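Local coordinates for protein aminoglycoside phosphotransferase (Alicyclobacillus acidocaldarius subsp. acidocaldarius, PDB 4PDY) that is probably a phosphotransferase of the aminoglycoside phosphotransferase type, with a protein-kinase-like fold, at residues G113-T127 against V226-V239. Numbering follows the deposited sequence.
Sequences GQPANFGLPEHVAQT and VIPSNCLYTPQHQV. With HIS (histidine), chain B.
Y233 lays its ring flat against the imidazole of H123, centroids 3.8 Å apart and planes only 8° from parallel, a face-to-face stack with NE2 over the middle of the phenol. Its CG, anti to the backbone N (chi1 -170°), carries the ring along the start of helix 121-137, where Y233 OH donates to the anti lone pair of E122 OE2 at 2.6 Å. L120 CD1 covers the other imidazole face, and N117 N donates to H123 ND1 (2.9 Å), fixing the ring's rotation. An alanine in place of Y233 would probably uncover one face of H123 and leave E122 without its hydroxyl partner. Q114 and Y233 form an antiparallel hydrogen-bonded pair; A116 N adds a bond to C231 O (2.9 Å). Tight apolar packing follows, with P228 CG over a face of the F118 ring and C231 SG at its edge, while T127 CG2 lies 3.8 Å from C231 SG. The solvent side is looser: a water links Q126 to V239 N. Strand 231-233 lies between strands 114-115 and 239-241, L232 lines the histidine pocket, helix 252-266 packs on F118 and V124, and helix 271-284 on V124.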
ATOM      1  N   GLY A 113      11.612   8.161 -13.231  1.00 18.23           N
ATOM      2  CA  GLY A 113      10.298   8.672 -12.798  1.00 19.94           C
ATOM      3  C   GLY A 113      10.342   9.322 -11.437  1.00 20.41           C
ATOM      4  O   GLY A 113      11.411   9.410 -10.814  1.00 25.48           O
ATOM      5  N   GLN A 114       9.178   9.753 -10.965  0.50 15.78           N
ATOM      6  CA  GLN A 114       9.053  10.400  -9.686  0.50 17.38           C
ATOM      7  C   GLN A 114       8.034   9.634  -8.872  0.50 15.75           C
ATOM      8  O   GLN A 114       7.129   9.029  -9.434  0.50 15.87           O
ATOM      9  CB  GLN A 114       8.559  11.825  -9.870  0.50 18.73           C
ATOM     10  CG  GLN A 114       7.136  11.868 -10.386  0.50 20.35           C
ATOM     11  CD  GLN A 114       6.756  13.234 -10.888  0.50 23.20           C
ATOM     12  OE1 GLN A 114       6.795  13.495 -12.089  0.50 28.41           O
ATOM     13  NE2 GLN A 114       6.415  14.121  -9.974  0.50 21.13           N
ATOM     14  N   PRO A 115       8.171   9.671  -7.546  1.00 15.18           N
ATOM     15  CA  PRO A 115       7.189   9.013  -6.694  1.00 14.62           C
ATOM     16  C   PRO A 115       5.828   9.641  -7.008  1.00 14.89           C
ATOM     17  O   PRO A 115       5.726  10.859  -7.142  1.00 16.89           O
ATOM     18  CB  PRO A 115       7.676   9.353  -5.279  1.00 18.85           C
ATOM     19  CG  PRO A 115       8.495  10.593  -5.437  1.00 22.36           C
ATOM     20  CD  PRO A 115       9.161  10.437  -6.762  1.00 19.74           C
ATOM     21  N   ALA A 116       4.798   8.819  -7.169  1.00 13.72           N
ATOM     22  CA  ALA A 116       3.488   9.328  -7.560  1.00 12.93           C
ATOM     23  C   ALA A 116       2.982  10.345  -6.543  1.00 12.40           C
ATOM     24  O   ALA A 116       3.136  10.173  -5.335  1.00 16.15           O
ATOM     25  CB  ALA A 116       2.478   8.193  -7.679  1.00 12.88           C
ATOM     26  N   ASN A 117       2.368  11.392  -7.060  1.00 12.69           N
ATOM     27  CA  ASN A 117       1.743  12.401  -6.273  1.00 13.60           C
ATOM     28  C   ASN A 117       0.274  12.020  -6.156  1.00 14.69           C
ATOM     29  O   ASN A 117      -0.502  12.229  -7.065  1.00 13.99           O
ATOM     30  CB  ASN A 117       1.894  13.751  -6.962  1.00 14.50           C
ATOM     31  CG  ASN A 117       1.302  14.878  -6.165  1.00 15.96           C
ATOM     32  OD1 ASN A 117       0.497  14.661  -5.241  1.00 16.66           O
ATOM     33  ND2 ASN A 117       1.694  16.103  -6.510  1.00 17.23           N
ATOM     34  N   PHE A 118      -0.077  11.440  -5.022  1.00 13.36           N
ATOM     35  CA  PHE A 118      -1.424  10.939  -4.818  1.00 12.90           C
ATOM     36  C   PHE A 118      -2.445  12.061  -4.609  1.00 14.32           C
ATOM     37  O   PHE A 118      -3.638  11.794  -4.451  1.00 16.69           O
ATOM     38  CB  PHE A 118      -1.462   9.934  -3.654  1.00 15.11           C
ATOM     39  CG  PHE A 118      -0.809   8.583  -3.927  1.00 13.12           C
ATOM     40  CD1 PHE A 118      -0.513   8.132  -5.200  1.00 13.60           C
ATOM     41  CD2 PHE A 118      -0.595   7.707  -2.866  1.00 14.66           C
ATOM     42  CE1 PHE A 118       0.033   6.870  -5.404  1.00 14.40           C
ATOM     43  CE2 PHE A 118      -0.064   6.447  -3.065  1.00 15.29           C
ATOM     44  CZ  PHE A 118       0.270   6.032  -4.331  1.00 14.04           C
ATOM     45  N   GLY A 119      -2.010  13.313  -4.671  1.00 14.68           N
ATOM     46  CA  GLY A 119      -2.936  14.438  -4.706  1.00 14.82           C
ATOM     47  C   GLY A 119      -3.310  14.898  -6.104  1.00 14.33           C
ATOM     48  O   GLY A 119      -4.082  15.839  -6.239  1.00 17.13           O
ATOM     49  N   LEU A 120      -2.750  14.255  -7.137  1.00 13.81           N
ATOM     50  CA  LEU A 120      -3.034  14.575  -8.533  1.00 14.14           C
ATOM     51  C   LEU A 120      -3.871  13.473  -9.141  1.00 13.29           C
ATOM     52  O   LEU A 120      -3.440  12.325  -9.165  1.00 12.72           O
ATOM     53  CB  LEU A 120      -1.750  14.729  -9.362  1.00 15.51           C
ATOM     54  CG  LEU A 120      -0.886  15.919  -9.012  1.00 16.72           C
ATOM     55  CD1 LEU A 120       0.356  15.926  -9.897  1.00 17.34           C
ATOM     56  CD2 LEU A 120      -1.671  17.211  -9.187  1.00 17.56           C
ATOM     57  N   PRO A 121      -5.060  13.818  -9.655  1.00 13.64           N
ATOM     58  CA  PRO A 121      -5.875  12.799 -10.296  1.00 12.87           C
ATOM     59  C   PRO A 121      -5.165  11.971 -11.358  1.00 12.80           C
ATOM     60  O   PRO A 121      -5.328  10.783 -11.449  1.00 12.43           O
ATOM     61  CB  PRO A 121      -7.024  13.612 -10.884  1.00 15.72           C
ATOM     62  CG  PRO A 121      -7.207  14.733  -9.922  1.00 18.20           C
ATOM     63  CD  PRO A 121      -5.794  15.093  -9.522  1.00 15.85           C
ATOM     64  N   GLU A 122      -4.321  12.608 -12.159  1.00 12.83           N
ATOM     65  CA  GLU A 122      -3.603  11.896 -13.189  1.00 15.24           C
ATOM     66  C   GLU A 122      -2.704  10.791 -12.615  1.00 12.10           C
ATOM     67  O   GLU A 122      -2.570   9.706 -13.198  1.00 12.34           O
ATOM     68  CB  GLU A 122      -2.766  12.924 -13.982  1.00 17.90           C
ATOM     69  CG  GLU A 122      -1.688  12.355 -14.885  1.00 19.38           C
ATOM     70  CD  GLU A 122      -2.204  11.415 -15.956  1.00 21.05           C
ATOM     71  OE1 GLU A 122      -3.441  11.386 -16.194  1.00 27.17           O
ATOM     72  OE2 GLU A 122      -1.366  10.688 -16.562  1.00 20.72           O
ATOM     73  N   HIS A 123      -2.024  11.103 -11.523  1.00 11.25           N
ATOM     74  CA  HIS A 123      -1.105  10.146 -10.921  1.00 12.25           C
ATOM     75  C   HIS A 123      -1.879   9.016 -10.240  1.00 10.59           C
ATOM     76  O   HIS A 123      -1.499   7.863 -10.326  1.00 10.02           O
ATOM     77  CB  HIS A 123      -0.202  10.828  -9.903  1.00 11.96           C
ATOM     78  CG  HIS A 123       0.850  11.690 -10.515  1.00 12.70           C
ATOM     79  ND1 HIS A 123       2.095  11.832  -9.950  1.00 13.01           N
ATOM     80  CD2 HIS A 123       0.845  12.449 -11.634  1.00 12.96           C
ATOM     81  CE1 HIS A 123       2.817  12.656 -10.690  1.00 13.39           C
ATOM     82  NE2 HIS A 123       2.081  13.049 -11.710  1.00 13.92           N
ATOM     83  N   VAL A 124      -2.982   9.377  -9.593  1.00 10.34           N
ATOM     84  CA  VAL A 124      -3.863   8.357  -9.010  1.00  9.01           C
ATOM     85  C   VAL A 124      -4.456   7.451 -10.091  1.00  9.29           C
ATOM     86  O   VAL A 124      -4.480   6.223  -9.959  1.00  9.79           O
ATOM     87  CB  VAL A 124      -4.971   9.021  -8.186  1.00 10.81           C
ATOM     88  CG1 VAL A 124      -5.955   7.966  -7.692  1.00 11.86           C
ATOM     89  CG2 VAL A 124      -4.406   9.747  -6.993  1.00 11.65           C
ATOM     90  N   ALA A 125      -4.855   8.068 -11.197  1.00  9.27           N
ATOM     91  CA  ALA A 125      -5.429   7.334 -12.318  1.00 10.64           C
ATOM     92  C   ALA A 125      -4.458   6.255 -12.793  1.00 11.08           C
ATOM     93  O   ALA A 125      -4.812   5.110 -13.028  1.00  9.37           O
ATOM     94  CB  ALA A 125      -5.725   8.293 -13.477  1.00 10.35           C
ATOM     95  N   GLN A 126      -3.211   6.673 -13.026  1.00  9.85           N
ATOM     96  CA  GLN A 126      -2.220   5.753 -13.565  1.00  9.21           C
ATOM     97  C   GLN A 126      -1.778   4.681 -12.562  1.00  8.05           C
ATOM     98  O   GLN A 126      -1.480   3.564 -12.971  1.00  8.92           O
ATOM     99  CB  GLN A 126      -1.023   6.507 -14.189  1.00  9.70           C
ATOM    100  CG  GLN A 126      -1.424   7.245 -15.468  1.00 11.67           C
ATOM    101  CD  GLN A 126      -2.044   6.310 -16.498  1.00 11.43           C
ATOM    102  OE1 GLN A 126      -1.514   5.240 -16.784  1.00 11.94           O
ATOM    103  NE2 GLN A 126      -3.213   6.688 -17.010  1.00 16.28           N
ATOM    104  N   THR A 127      -1.699   5.055 -11.287  1.00  8.41           N
ATOM    105  CA  THR A 127      -1.439   4.059 -10.235  1.00  8.70           C
ATOM    106  C   THR A 127      -2.553   2.994 -10.186  1.00  8.94           C
ATOM    107  O   THR A 127      -2.261   1.825 -10.180  1.00  9.02           O
ATOM    108  CB  THR A 127      -1.245   4.744  -8.869  1.00  8.23           C
ATOM    109  OG1 THR A 127      -0.207   5.734  -8.965  1.00  9.99           O
ATOM    110  CG2 THR A 127      -0.873   3.746  -7.792  1.00  9.08           C
ATOM    111  N   VAL A 226       1.307   0.091  -1.466  1.00 11.41           N
ATOM    112  CA  VAL A 226       0.947   1.160  -2.373  1.00 11.52           C
ATOM    113  C   VAL A 226       1.217   2.498  -1.726  1.00 12.60           C
ATOM    114  O   VAL A 226       0.333   3.155  -1.173  1.00 15.57           O
ATOM    115  CB  VAL A 226      -0.524   1.030  -2.811  1.00 13.07           C
ATOM    116  CG1 VAL A 226      -0.885   2.108  -3.808  1.00 14.18           C
ATOM    117  CG2 VAL A 226      -0.762  -0.367  -3.389  1.00 13.26           C
ATOM    118  N   ILE A 227       2.492   2.881  -1.805  1.00 12.93           N
ATOM    119  CA  ILE A 227       2.993   4.135  -1.269  1.00 14.00           C
ATOM    120  C   ILE A 227       3.708   4.839  -2.419  1.00 12.41           C
ATOM    121  O   ILE A 227       4.148   4.183  -3.344  1.00 12.58           O
ATOM    122  CB  ILE A 227       3.922   3.901  -0.063  1.00 15.28           C
ATOM    123  CG1 ILE A 227       5.143   3.037  -0.426  1.00 16.18           C
ATOM    124  CG2 ILE A 227       3.106   3.263   1.065  1.00 17.61           C
ATOM    125  CD1 ILE A 227       6.145   2.885   0.696  1.00 18.55           C
ATOM    126  N   PRO A 228       3.839   6.169  -2.349  1.00 13.73           N
ATOM    127  CA  PRO A 228       4.407   6.894  -3.502  1.00 12.99           C
ATOM    128  C   PRO A 228       5.767   6.399  -3.951  1.00 13.71           C
ATOM    129  O   PRO A 228       6.011   6.316  -5.147  1.00 13.67           O
ATOM    130  CB  PRO A 228       4.499   8.322  -2.994  1.00 14.98           C
ATOM    131  CG  PRO A 228       3.305   8.414  -2.095  1.00 14.51           C
ATOM    132  CD  PRO A 228       3.285   7.097  -1.357  1.00 15.20           C
ATOM    133  N   SER A 229       6.633   6.062  -3.006  1.00 13.50           N
ATOM    134  CA  SER A 229       7.962   5.620  -3.388  1.00 14.79           C
ATOM    135  C   SER A 229       8.004   4.290  -4.133  1.00 13.54           C
ATOM    136  O   SER A 229       9.036   3.979  -4.720  1.00 16.40           O
ATOM    137  CB  SER A 229       8.899   5.575  -2.181  1.00 17.64           C
ATOM    138  OG  SER A 229       8.406   4.746  -1.159  1.00 21.14           O
ATOM    139  N   ASN A 230       6.910   3.498  -4.110  1.00 11.02           N
ATOM    140  CA  ASN A 230       6.838   2.271  -4.891  1.00 10.45           C
ATOM    141  C   ASN A 230       6.033   2.399  -6.186  1.00 10.72           C
ATOM    142  O   ASN A 230       5.925   1.429  -6.931  1.00 10.73           O
ATOM    143  CB  ASN A 230       6.217   1.153  -4.048  1.00 10.47           C
ATOM    144  CG  ASN A 230       7.113   0.698  -2.931  1.00 11.67           C
ATOM    145  OD1 ASN A 230       8.344   0.883  -2.967  1.00 13.19           O
ATOM    146  ND2 ASN A 230       6.512   0.065  -1.916  1.00 13.54           N
ATOM    147  N   CYS A 231       5.491   3.598  -6.433  1.00 10.82           N
ATOM    148  CA  CYS A 231       4.599   3.851  -7.560  1.00 10.75           C
ATOM    149  C   CYS A 231       5.226   4.970  -8.384  1.00 11.57           C
ATOM    150  O   CYS A 231       4.977   6.131  -8.144  1.00 12.41           O
ATOM    151  CB  CYS A 231       3.202   4.256  -7.056  1.00 10.36           C
ATOM    152  SG  CYS A 231       2.390   3.004  -6.043  1.00 12.69           S
ATOM    153  N   LEU A 232       6.064   4.599  -9.336  1.00 10.40           N
ATOM    154  CA  LEU A 232       6.864   5.602 -10.032  1.00 11.18           C
ATOM    155  C   LEU A 232       6.123   6.109 -11.269  1.00  9.99           C
ATOM    156  O   LEU A 232       5.828   5.336 -12.181  1.00 11.85           O
ATOM    157  CB  LEU A 232       8.178   4.966 -10.433  1.00 13.58           C
ATOM    158  CG  LEU A 232       9.026   4.495  -9.255  1.00 16.25           C
ATOM    159  CD1 LEU A 232      10.310   3.885  -9.767  1.00 16.38           C
ATOM    160  CD2 LEU A 232       9.317   5.627  -8.285  1.00 21.60           C
ATOM    161  N   TYR A 233       5.810   7.400 -11.273  1.00 11.65           N
ATOM    162  CA  TYR A 233       5.163   8.053 -12.406  1.00 10.88           C
ATOM    163  C   TYR A 233       6.274   8.492 -13.371  1.00 11.07           C
ATOM    164  O   TYR A 233       7.182   9.264 -13.010  1.00 13.53           O
ATOM    165  CB  TYR A 233       4.352   9.253 -11.944  1.00 11.01           C
ATOM    166  CG  TYR A 233       3.474   9.833 -13.012  1.00 11.42           C
ATOM    167  CD1 TYR A 233       2.187   9.344 -13.208  1.00 12.25           C
ATOM    168  CD2 TYR A 233       3.916  10.854 -13.831  1.00 12.60           C
ATOM    169  CE1 TYR A 233       1.366   9.845 -14.196  1.00 13.38           C
ATOM    170  CE2 TYR A 233       3.127  11.363 -14.828  1.00 13.69           C
ATOM    171  CZ  TYR A 233       1.835  10.870 -15.006  1.00 13.08           C
ATOM    172  OH  TYR A 233       1.041  11.384 -15.997  1.00 16.95           O
ATOM    173  N   THR A 234       6.230   7.935 -14.574  1.00 11.96           N
ATOM    174  CA  THR A 234       7.351   8.016 -15.507  1.00 13.13           C
ATOM    175  C   THR A 234       7.163   9.154 -16.514  1.00 13.99           C
ATOM    176  O   THR A 234       6.064   9.695 -16.655  1.00 14.21           O
ATOM    177  CB  THR A 234       7.480   6.728 -16.340  1.00 14.31           C
ATOM    178  OG1 THR A 234       6.382   6.663 -17.253  1.00 14.92           O
ATOM    179  CG2 THR A 234       7.537   5.474 -15.468  1.00 15.41           C
ATOM    180  N   PRO A 235       8.233   9.517 -17.252  1.00 15.49           N
ATOM    181  CA  PRO A 235       8.088  10.484 -18.333  1.00 15.33           C
ATOM    182  C   PRO A 235       7.118  10.063 -19.463  1.00 15.29           C
ATOM    183  O   PRO A 235       6.667  10.912 -20.228  1.00 18.26           O
ATOM    184  CB  PRO A 235       9.532  10.651 -18.843  1.00 17.94           C
ATOM    185  CG  PRO A 235      10.388  10.230 -17.706  1.00 19.69           C
ATOM    186  CD  PRO A 235       9.637   9.154 -16.999  1.00 16.44           C
ATOM    187  N   GLN A 236       6.783   8.775 -19.556  1.00 16.02           N
ATOM    188  CA  GLN A 236       5.728   8.340 -20.477  1.00 15.11           C
ATOM    189  C   GLN A 236       4.329   8.346 -19.831  1.00 13.22           C
ATOM    190  O   GLN A 236       3.359   7.879 -20.423  1.00 15.00           O
ATOM    191  CB  GLN A 236       6.047   6.984 -21.119  1.00 18.54           C
ATOM    192  CG  GLN A 236       7.095   7.058 -22.255  1.00 24.46           C
ATOM    193  CD  GLN A 236       6.573   7.588 -23.622  1.00 27.38           C
ATOM    194  OE1 GLN A 236       5.571   7.090 -24.203  1.00 22.42           O
ATOM    195  NE2 GLN A 236       7.297   8.573 -24.175  1.00 24.96           N
ATOM    196  N   HIS A 237       4.224   8.960 -18.659  1.00 13.20           N
ATOM    197  CA  HIS A 237       2.939   9.178 -17.999  1.00 13.10           C
ATOM    198  C   HIS A 237       2.230   7.858 -17.674  1.00 12.23           C
ATOM    199  O   HIS A 237       1.018   7.728 -17.801  1.00 12.76           O
ATOM    200  CB  HIS A 237       2.060  10.131 -18.803  1.00 15.29           C
ATOM    201  CG  HIS A 237       2.608  11.518 -18.885  1.00 16.39           C
ATOM    202  ND1 HIS A 237       1.876  12.563 -19.391  1.00 19.38           N
ATOM    203  CD2 HIS A 237       3.787  12.047 -18.478  1.00 17.90           C
ATOM    204  CE1 HIS A 237       2.591  13.674 -19.333  1.00 19.41           C
ATOM    205  NE2 HIS A 237       3.754  13.387 -18.780  1.00 20.20           N
ATOM    206  N   GLN A 238       3.017   6.888 -17.235  1.00 12.15           N
ATOM    207  CA  GLN A 238       2.503   5.648 -16.674  1.00 10.89           C
ATOM    208  C   GLN A 238       3.067   5.487 -15.290  1.00 11.21           C
ATOM    209  O   GLN A 238       3.977   6.199 -14.878  1.00 12.50           O
ATOM    210  CB  GLN A 238       2.938   4.472 -17.534  1.00 13.16           C
ATOM    211  CG  GLN A 238       2.461   4.548 -18.965  1.00 14.50           C
ATOM    212  CD  GLN A 238       3.161   3.539 -19.850  1.00 16.70           C
ATOM    213  OE1 GLN A 238       4.396   3.446 -19.864  1.00 21.62           O
ATOM    214  NE2 GLN A 238       2.377   2.777 -20.600  1.00 15.27           N
ATOM    215  N   VAL A 239       2.497   4.557 -14.537  1.00 10.61           N
ATOM    216  CA  VAL A 239       3.070   4.199 -13.259  1.00  9.76           C
ATOM    217  C   VAL A 239       3.676   2.807 -13.310  1.00  9.90           C
ATOM    218  O   VAL A 239       3.016   1.834 -13.702  1.00  9.88           O
ATOM    219  CB  VAL A 239       2.032   4.318 -12.121  1.00  9.79           C
ATOM    220  CG1 VAL A 239       2.515   3.626 -10.856  1.00 10.52           C
ATOM    221  CG2 VAL A 239       1.729   5.771 -11.841  1.00 10.07           C
TER
HETATM  222  N   HIS B 401      13.449   6.401 -10.256  1.00 46.96           N
HETATM  223  CA  HIS B 401      13.044   6.195  -8.869  1.00 42.08           C
HETATM  224  C   HIS B 401      13.015   7.542  -8.153  1.00 36.73           C
HETATM  225  O   HIS B 401      13.919   7.929  -7.503  1.00 48.44           O
HETATM  226  CB  HIS B 401      14.003   5.251  -8.134  1.00 46.47           C
HETATM  227  CG  HIS B 401      13.964   3.824  -8.600  1.00 39.56           C
HETATM  228  ND1 HIS B 401      13.915   2.765  -7.719  1.00 40.71           N
HETATM  229  CD2 HIS B 401      13.994   3.279  -9.840  1.00 36.94           C
HETATM  230  CE1 HIS B 401      13.907   1.629  -8.395  1.00 28.64           C
HETATM  231  NE2 HIS B 401      13.946   1.912  -9.685  1.00 28.08           N
HETATM  232  OXT HIS B 401      12.021   8.272  -8.236  1.00 52.14           O
HETATM  233  O   HOH W   1       7.892  11.698 -14.159  1.00 34.46           O
HETATM  234  O   HOH W   2       0.029   3.192 -15.722  1.00 10.74           O